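Local atomic coordinates of adhesion G-protein coupled receptor G6 (Danio rerio, PDB entry 6V55), a protein that probably works as a calcium-binding adhesion receptor in myelination, linking extracellular cell-adhesion events to G-protein signalling. Residues 62-65 against 70-73; 212-217 against 283-288; 342-347 against 464-469. One frame throughout, in Å; residues are numbered along the deposited sequence.

Contact 1 of 3, residues 62-65 against 70-73; sequences RVVV and SDAK
Val65 and Ala72 face each other as an antiparallel hydrogen-bonded pair, closed by Val65 N to Ala72 O (2.9 Å, N-H...O angle 163°) and, less straight, Ala72 N to Val65 O (3.2 Å). Next along, Val64 and Lys73 form the non-hydrogen-bonded pair; here CA-H...O contacts join Val64 CA to Ala72 O and Lys73 CA to Val63 O, each 3.3 Å. These bonds build the hairpin of strands 62-66 and 71-74 at one edge of a five-stranded sheet in the CUB beta sandwich. Val63 and Val65 turn inward to pack on Phe50, Phe47 and Ile45 of strand 41-51.

A methyl-to-carboxylate contact lies on the face of Val64 and Lys73: Val64 CG1 meets the Asp71 carboxylate, 3.7 Å from OD1, which accepts a hydrogen bond from Gly336 N and is hydrogen-bonded to Ser335 OG.

Two like charges lie side by side. Lys73 CD sits 3.8 Å above the centre of the Arg62 guanidinium plane, and Arg62 NH2 lies 3.8 Å from Lys73 NZ. Both cations use Gly57 O, Arg62 only weakly, while Arg62 NE bonds Cys58 O; these carbonyls probably offset the repulsion. The bend at chi3 (61°) turns one guanidinium face to Lys73 CD, the two chains crossing obliquely. With an alanine at Arg62, Cys58 O would probably lose its guanidinium donor and Lys73 CD the flat group it rests on.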
# COMPACT_ATOMS: atom_id res chain seq x y z
N ARG A 62 -4.90 -1.73 5.20
CA ARG A 62 -4.53 -2.76 4.24
C ARG A 62 -3.47 -2.22 3.29
O ARG A 62 -3.38 -1.02 3.03
CB ARG A 62 -5.74 -3.27 3.44
CG ARG A 62 -6.42 -2.24 2.58
CD ARG A 62 -7.43 -2.88 1.61
NE ARG A 62 -8.51 -3.58 2.30
CZ ARG A 62 -9.70 -3.88 1.78
NH1 ARG A 62 -10.01 -3.55 0.52
NH2 ARG A 62 -10.60 -4.52 2.53
N VAL A 63 -2.64 -3.13 2.78
CA VAL A 63 -1.75 -2.88 1.66
C VAL A 63 -2.27 -3.73 0.51
O VAL A 63 -2.49 -4.93 0.69
CB VAL A 63 -0.29 -3.24 1.98
CG1 VAL A 63 0.58 -3.27 0.72
CG2 VAL A 63 0.27 -2.25 2.94
N VAL A 64 -2.48 -3.11 -0.66
CA VAL A 64 -2.86 -3.81 -1.89
C VAL A 64 -1.66 -3.84 -2.83
O VAL A 64 -1.05 -2.79 -3.09
CB VAL A 64 -4.06 -3.12 -2.57
CG1 VAL A 64 -4.39 -3.79 -3.89
CG2 VAL A 64 -5.29 -3.14 -1.65
N VAL A 65 -1.29 -5.03 -3.33
CA VAL A 65 -0.24 -5.17 -4.35
C VAL A 65 -0.90 -5.51 -5.68
O VAL A 65 -1.54 -6.56 -5.81
CB VAL A 65 0.80 -6.23 -3.98
CG1 VAL A 65 1.88 -6.29 -5.07
CG2 VAL A 65 1.42 -5.94 -2.63
N SER A 70 -3.43 -9.54 -11.36
CA SER A 70 -4.03 -9.85 -10.07
C SER A 70 -3.95 -8.63 -9.16
O SER A 70 -3.39 -7.59 -9.51
CB SER A 70 -3.39 -11.07 -9.41
OG SER A 70 -1.98 -11.06 -9.54
N ASP A 71 -4.49 -8.81 -7.96
CA ASP A 71 -4.79 -7.76 -7.01
C ASP A 71 -4.92 -8.48 -5.67
O ASP A 71 -5.78 -9.35 -5.54
CB ASP A 71 -6.09 -7.05 -7.40
CG ASP A 71 -6.46 -5.88 -6.51
OD1 ASP A 71 -6.85 -6.08 -5.33
OD2 ASP A 71 -6.39 -4.73 -7.00
N ALA A 72 -4.08 -8.16 -4.69
CA ALA A 72 -4.22 -8.84 -3.41
C ALA A 72 -4.00 -7.90 -2.25
O ALA A 72 -3.07 -7.09 -2.27
CB ALA A 72 -3.25 -10.00 -3.33
N LYS A 73 -4.83 -8.03 -1.20
CA LYS A 73 -4.76 -7.20 -0.01
C LYS A 73 -4.02 -7.92 1.11
O LYS A 73 -4.04 -9.14 1.20
CB LYS A 73 -6.16 -6.79 0.47
CG LYS A 73 -7.16 -7.92 0.60
CD LYS A 73 -8.51 -7.45 1.13
CE LYS A 73 -9.50 -8.62 1.17
NZ LYS A 73 -10.84 -8.23 1.76

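Contact 2 of 3, residues 212-217 against 283-288; sequences CLTWTK and SELSAL
Leu285 spans two alternate residues of one strand, its CD2 methyl against Cys212 and its CD1 methyl against Thr214. The strand, 209-216, is an inner member of the six-stranded antiparallel sheet of the pentraxin-like, concanavalin-type beta sandwich. Leu285 belongs to a short, weakly bonded helix, 282-286, that follows strand 268-276 of the same sheet and packs on its outer face, as a helix does in the pentraxins. The backbones stay well separated: even the nearest pair, Cys212 CA and Leu285 CA, is 8.4 Å apart, and no hydrogen bond crosses.

Side chains alone make the contact. Cys212 and Thr214 both point toward the helix. With chi1 at -38° the Cys212 sulfur lies beside its own backbone N, leaving CB and SG equally near the leucine, each 4.0 Å from Leu285 CD2. The Thr214 methyl stands on the same side of its residue and meets the other branch, CG2 to Leu285 CD1 at 4.2 Å. Leu285 itself has CG beside the backbone N (chi1 -83°) and CD1 extended away from CA (chi2 167°), which offers one methyl to each residue.

Tyr225 of the adjacent strand 221-226 touches both Cys212 and Leu285, and Cys149 of strand 145-154 touches Cys212, so the leucine enters a buried apolar patch. Leu213, between Cys212 and Thr214, points away from the helix onto Val148 and Val224. Past the helix, in the loop, Leu288 points toward the strand, its CD2 4.7 Å from Cys212 SG.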
# COMPACT_ATOMS: atom_id res chain seq x y z
N CYS A 212 18.26 -31.99 -31.20
CA CYS A 212 19.58 -32.12 -30.59
C CYS A 212 20.55 -32.71 -31.60
O CYS A 212 20.21 -33.65 -32.33
CB CYS A 212 19.56 -33.01 -29.37
SG CYS A 212 18.09 -32.79 -28.37
N LEU A 213 21.76 -32.17 -31.63
CA LEU A 213 22.84 -32.68 -32.46
C LEU A 213 24.01 -33.00 -31.55
O LEU A 213 24.39 -32.17 -30.72
CB LEU A 213 23.23 -31.66 -33.53
CG LEU A 213 22.06 -31.16 -34.40
CD1 LEU A 213 22.47 -30.01 -35.28
CD2 LEU A 213 21.47 -32.30 -35.25
N THR A 214 24.57 -34.22 -31.66
CA THR A 214 25.78 -34.59 -30.93
C THR A 214 26.88 -34.97 -31.91
O THR A 214 26.62 -35.29 -33.08
CB THR A 214 25.57 -35.75 -29.91
OG1 THR A 214 25.58 -37.03 -30.57
CG2 THR A 214 24.30 -35.57 -29.08
N TRP A 215 28.12 -34.93 -31.42
CA TRP A 215 29.30 -35.29 -32.19
C TRP A 215 30.39 -35.67 -31.21
O TRP A 215 30.46 -35.07 -30.15
CB TRP A 215 29.77 -34.12 -33.06
CG TRP A 215 31.06 -34.35 -33.77
CD1 TRP A 215 31.28 -35.19 -34.82
CD2 TRP A 215 32.32 -33.72 -33.49
NE1 TRP A 215 32.59 -35.11 -35.22
CE2 TRP A 215 33.26 -34.22 -34.42
CE3 TRP A 215 32.75 -32.77 -32.55
CZ2 TRP A 215 34.59 -33.82 -34.44
CZ3 TRP A 215 34.08 -32.37 -32.57
CH2 TRP A 215 34.99 -32.91 -33.50
N THR A 216 31.19 -36.70 -31.54
CA THR A 216 32.51 -36.91 -30.92
C THR A 216 33.56 -37.03 -32.02
O THR A 216 33.29 -37.57 -33.09
CB THR A 216 32.63 -38.17 -30.08
OG1 THR A 216 32.55 -39.31 -30.93
CG2 THR A 216 31.60 -38.28 -29.05
N LYS A 217 34.77 -36.55 -31.73
CA LYS A 217 35.87 -36.71 -32.68
C LYS A 217 36.32 -38.16 -32.80
O LYS A 217 36.64 -38.62 -33.92
CB LYS A 217 37.04 -35.82 -32.25
CG LYS A 217 38.14 -35.69 -33.28
CD LYS A 217 39.38 -35.18 -32.64
CE LYS A 217 40.44 -35.05 -33.68
NZ LYS A 217 41.53 -34.12 -33.24
N SER A 283 20.12 -42.42 -23.50
CA SER A 283 19.65 -42.43 -22.12
C SER A 283 19.80 -41.06 -21.46
O SER A 283 18.89 -40.59 -20.77
CB SER A 283 20.43 -43.50 -21.35
OG SER A 283 19.98 -43.65 -20.02
N GLU A 284 20.93 -40.38 -21.71
CA GLU A 284 21.14 -39.02 -21.22
C GLU A 284 20.28 -38.01 -21.96
O GLU A 284 19.89 -36.99 -21.38
CB GLU A 284 22.62 -38.65 -21.35
CG GLU A 284 23.08 -37.48 -20.50
CD GLU A 284 24.59 -37.48 -20.30
OE1 GLU A 284 25.22 -38.53 -20.54
OE2 GLU A 284 25.14 -36.43 -19.90
N LEU A 285 19.96 -38.27 -23.22
CA LEU A 285 19.12 -37.34 -23.97
C LEU A 285 17.64 -37.47 -23.62
O LEU A 285 16.85 -36.60 -24.01
CB LEU A 285 19.33 -37.54 -25.48
CG LEU A 285 20.53 -36.84 -26.14
CD1 LEU A 285 20.80 -37.36 -27.53
CD2 LEU A 285 20.33 -35.34 -26.19
N SER A 286 17.24 -38.52 -22.89
CA SER A 286 15.85 -38.72 -22.49
C SER A 286 15.53 -38.16 -21.11
O SER A 286 14.36 -37.90 -20.82
CB SER A 286 15.49 -40.22 -22.55
OG SER A 286 15.71 -40.88 -21.32
N ALA A 287 16.55 -37.95 -20.26
CA ALA A 287 16.43 -37.21 -19.01
C ALA A 287 16.76 -35.73 -19.18
O ALA A 287 17.20 -35.07 -18.23
CB ALA A 287 17.33 -37.83 -17.94
N LEU A 288 16.55 -35.19 -20.38
CA LEU A 288 16.91 -33.82 -20.74
C LEU A 288 15.63 -33.01 -20.83
O LEU A 288 14.91 -33.06 -21.84
CB LEU A 288 17.69 -33.76 -22.04
CG LEU A 288 18.49 -32.48 -22.29
CD1 LEU A 288 19.73 -32.55 -21.46
CD2 LEU A 288 18.82 -32.26 -23.76

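Contact 3 of 3, residues 342-347 against 464-469; sequences DIFYRS and RPTVTQ
Phe344 and Pro465 are the closest residues of the two backbones, their CA atoms 7.5 Å apart, where an extended strand meets, without any hydrogen bond between them, a type II beta turn running from Arg464 to Val467 and closed by a weak bond from Val467 N to Arg464 O.

The Phe344 ring carries most of the contact. Its CD1 lies 4.3 Å from Pro465 CB and its CE1 3.9 Å from Thr466 CG2, both approaching the ring obliquely; the phenylalanine and threonine side chains cross at about a right angle. Thr466, at the third position of the turn with positive phi (68°), divides its two branches. OG1 stands between the backbone N and the carbonyl carbon (chi1 80°) and reaches Pro465 O at 2.8 Å, in the carbonyl plane on a lone pair, while CG2 is left to meet the ring.

Strand 342-353 is the central strand of the five-stranded antiparallel sheet of the SEA domain, flanked by 399-410 and 436-445. The turn leads into strand 468-472 of a separate three-stranded sheet, consistent with the hormone-receptor domain of this family, so the contact probably joins two domains. Ile487 of that smaller sheet touches Phe344, Pro465 and Thr466 alike, and Val408 and Met446 also touch the phenylalanine.

A second, thinner contact is aliphatic. Ile343 has its CB directed away, yet CD1 comes back to 4.4 Å from Arg464 CD. Beyond that carbon, Arg464 NE makes a weak hydrogen bond to Gly338 O.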
# COMPACT_ATOMS: atom_id res chain seq x y z
N ASP A 342 -20.34 -12.45 -10.54
CA ASP A 342 -20.53 -12.19 -11.96
C ASP A 342 -19.75 -10.96 -12.39
O ASP A 342 -19.64 -9.99 -11.64
CB ASP A 342 -22.01 -12.00 -12.27
CG ASP A 342 -22.85 -13.25 -12.01
OD1 ASP A 342 -24.07 -13.12 -11.82
OD2 ASP A 342 -22.28 -14.38 -11.99
N ILE A 343 -19.22 -11.00 -13.62
CA ILE A 343 -18.56 -9.87 -14.27
C ILE A 343 -19.50 -9.29 -15.32
O ILE A 343 -20.04 -10.03 -16.16
CB ILE A 343 -17.22 -10.29 -14.90
CG1 ILE A 343 -16.27 -10.79 -13.81
CG2 ILE A 343 -16.62 -9.18 -15.78
CD1 ILE A 343 -15.47 -9.69 -13.13
N PHE A 344 -19.70 -7.97 -15.29
CA PHE A 344 -20.71 -7.31 -16.10
C PHE A 344 -20.08 -6.46 -17.20
O PHE A 344 -19.05 -5.81 -16.98
CB PHE A 344 -21.57 -6.45 -15.22
CG PHE A 344 -22.43 -7.23 -14.28
CD1 PHE A 344 -21.98 -7.56 -13.00
CD2 PHE A 344 -23.70 -7.63 -14.67
CE1 PHE A 344 -22.79 -8.26 -12.11
CE2 PHE A 344 -24.53 -8.34 -13.80
CZ PHE A 344 -24.07 -8.65 -12.52
N TYR A 345 -20.70 -6.45 -18.38
CA TYR A 345 -20.25 -5.70 -19.54
C TYR A 345 -21.43 -4.92 -20.12
O TYR A 345 -22.55 -5.43 -20.14
CB TYR A 345 -19.70 -6.62 -20.62
CG TYR A 345 -18.48 -7.43 -20.25
CD1 TYR A 345 -17.20 -6.96 -20.52
CD2 TYR A 345 -18.61 -8.69 -19.66
CE1 TYR A 345 -16.08 -7.70 -20.21
CE2 TYR A 345 -17.49 -9.44 -19.33
CZ TYR A 345 -16.23 -8.94 -19.61
OH TYR A 345 -15.09 -9.68 -19.30
N ARG A 346 -21.18 -3.70 -20.60
CA ARG A 346 -22.20 -2.91 -21.29
C ARG A 346 -21.84 -2.82 -22.77
O ARG A 346 -20.70 -2.49 -23.10
CB ARG A 346 -22.29 -1.52 -20.68
CG ARG A 346 -23.29 -0.57 -21.32
CD ARG A 346 -23.13 0.87 -20.77
NE ARG A 346 -21.79 1.35 -21.08
CZ ARG A 346 -20.86 1.69 -20.19
NH1 ARG A 346 -21.12 1.66 -18.88
NH2 ARG A 346 -19.65 2.08 -20.61
N SER A 347 -22.80 -3.11 -23.67
CA SER A 347 -22.50 -3.07 -25.10
C SER A 347 -23.46 -2.16 -25.86
O SER A 347 -24.61 -1.95 -25.45
CB SER A 347 -22.55 -4.45 -25.78
OG SER A 347 -23.72 -5.16 -25.43
N ARG A 464 -15.65 -3.66 -7.51
CA ARG A 464 -16.36 -4.26 -8.63
C ARG A 464 -17.87 -4.20 -8.38
O ARG A 464 -18.30 -4.05 -7.23
CB ARG A 464 -15.86 -5.70 -8.84
CG ARG A 464 -14.42 -5.75 -9.37
CD ARG A 464 -14.01 -7.14 -9.85
NE ARG A 464 -12.93 -7.69 -9.02
CZ ARG A 464 -11.71 -8.01 -9.46
NH1 ARG A 464 -11.39 -7.87 -10.75
NH2 ARG A 464 -10.80 -8.49 -8.61
N PRO A 465 -18.70 -4.23 -9.44
CA PRO A 465 -20.16 -4.22 -9.25
C PRO A 465 -20.69 -5.44 -8.49
O PRO A 465 -20.22 -6.56 -8.69
CB PRO A 465 -20.70 -4.21 -10.68
CG PRO A 465 -19.65 -3.54 -11.46
CD PRO A 465 -18.34 -3.92 -10.84
N THR A 466 -21.69 -5.17 -7.63
CA THR A 466 -22.39 -6.04 -6.66
C THR A 466 -21.51 -6.47 -5.48
O THR A 466 -21.93 -7.29 -4.66
CB THR A 466 -23.06 -7.29 -7.28
OG1 THR A 466 -22.08 -8.29 -7.50
CG2 THR A 466 -23.82 -6.97 -8.60
N VAL A 467 -20.32 -5.89 -5.33
CA VAL A 467 -19.48 -6.10 -4.15
C VAL A 467 -19.97 -5.17 -3.04
O VAL A 467 -20.22 -3.99 -3.29
CB VAL A 467 -18.00 -5.82 -4.48
CG1 VAL A 467 -17.14 -5.58 -3.24
CG2 VAL A 467 -17.43 -6.93 -5.33
N THR A 468 -20.14 -5.72 -1.83
CA THR A 468 -20.38 -4.92 -0.63
C THR A 468 -19.10 -4.85 0.18
O THR A 468 -18.46 -5.88 0.44
CB THR A 468 -21.53 -5.53 0.19
OG1 THR A 468 -22.74 -5.39 -0.55
CG2 THR A 468 -21.69 -4.83 1.54
N GLN A 469 -18.70 -3.63 0.56
CA GLN A 469 -17.51 -3.40 1.37
C GLN A 469 -17.88 -3.02 2.80
O GLN A 469 -18.89 -2.37 3.03
CB GLN A 469 -16.66 -2.29 0.78
CG GLN A 469 -16.17 -2.63 -0.56
CD GLN A 469 -14.76 -3.15 -0.54
OE1 GLN A 469 -14.21 -3.50 0.52
NE2 GLN A 469 -14.14 -3.21 -1.72

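The three contacts follow one another along the chain and share no sheet: contact 1 lies in the CUB domain, contact 2 in the pentraxin-like domain, and contact 3 between the SEA domain and the small sheet after it. Contact 2 stands apart, its centre 47 Å from that of contact 1 and 55 Å from that of contact 3. Contacts 1 and 3, with centres 19 Å apart, touch through Arg62 NH1 and Gln469 OE1 (4.2 Å), a packing contact. Both also reach Gly336, through Asp71 OD1 and Gln469 NE2. The first domain is thus folded back onto later ones, consistent with a closed arrangement of these domains.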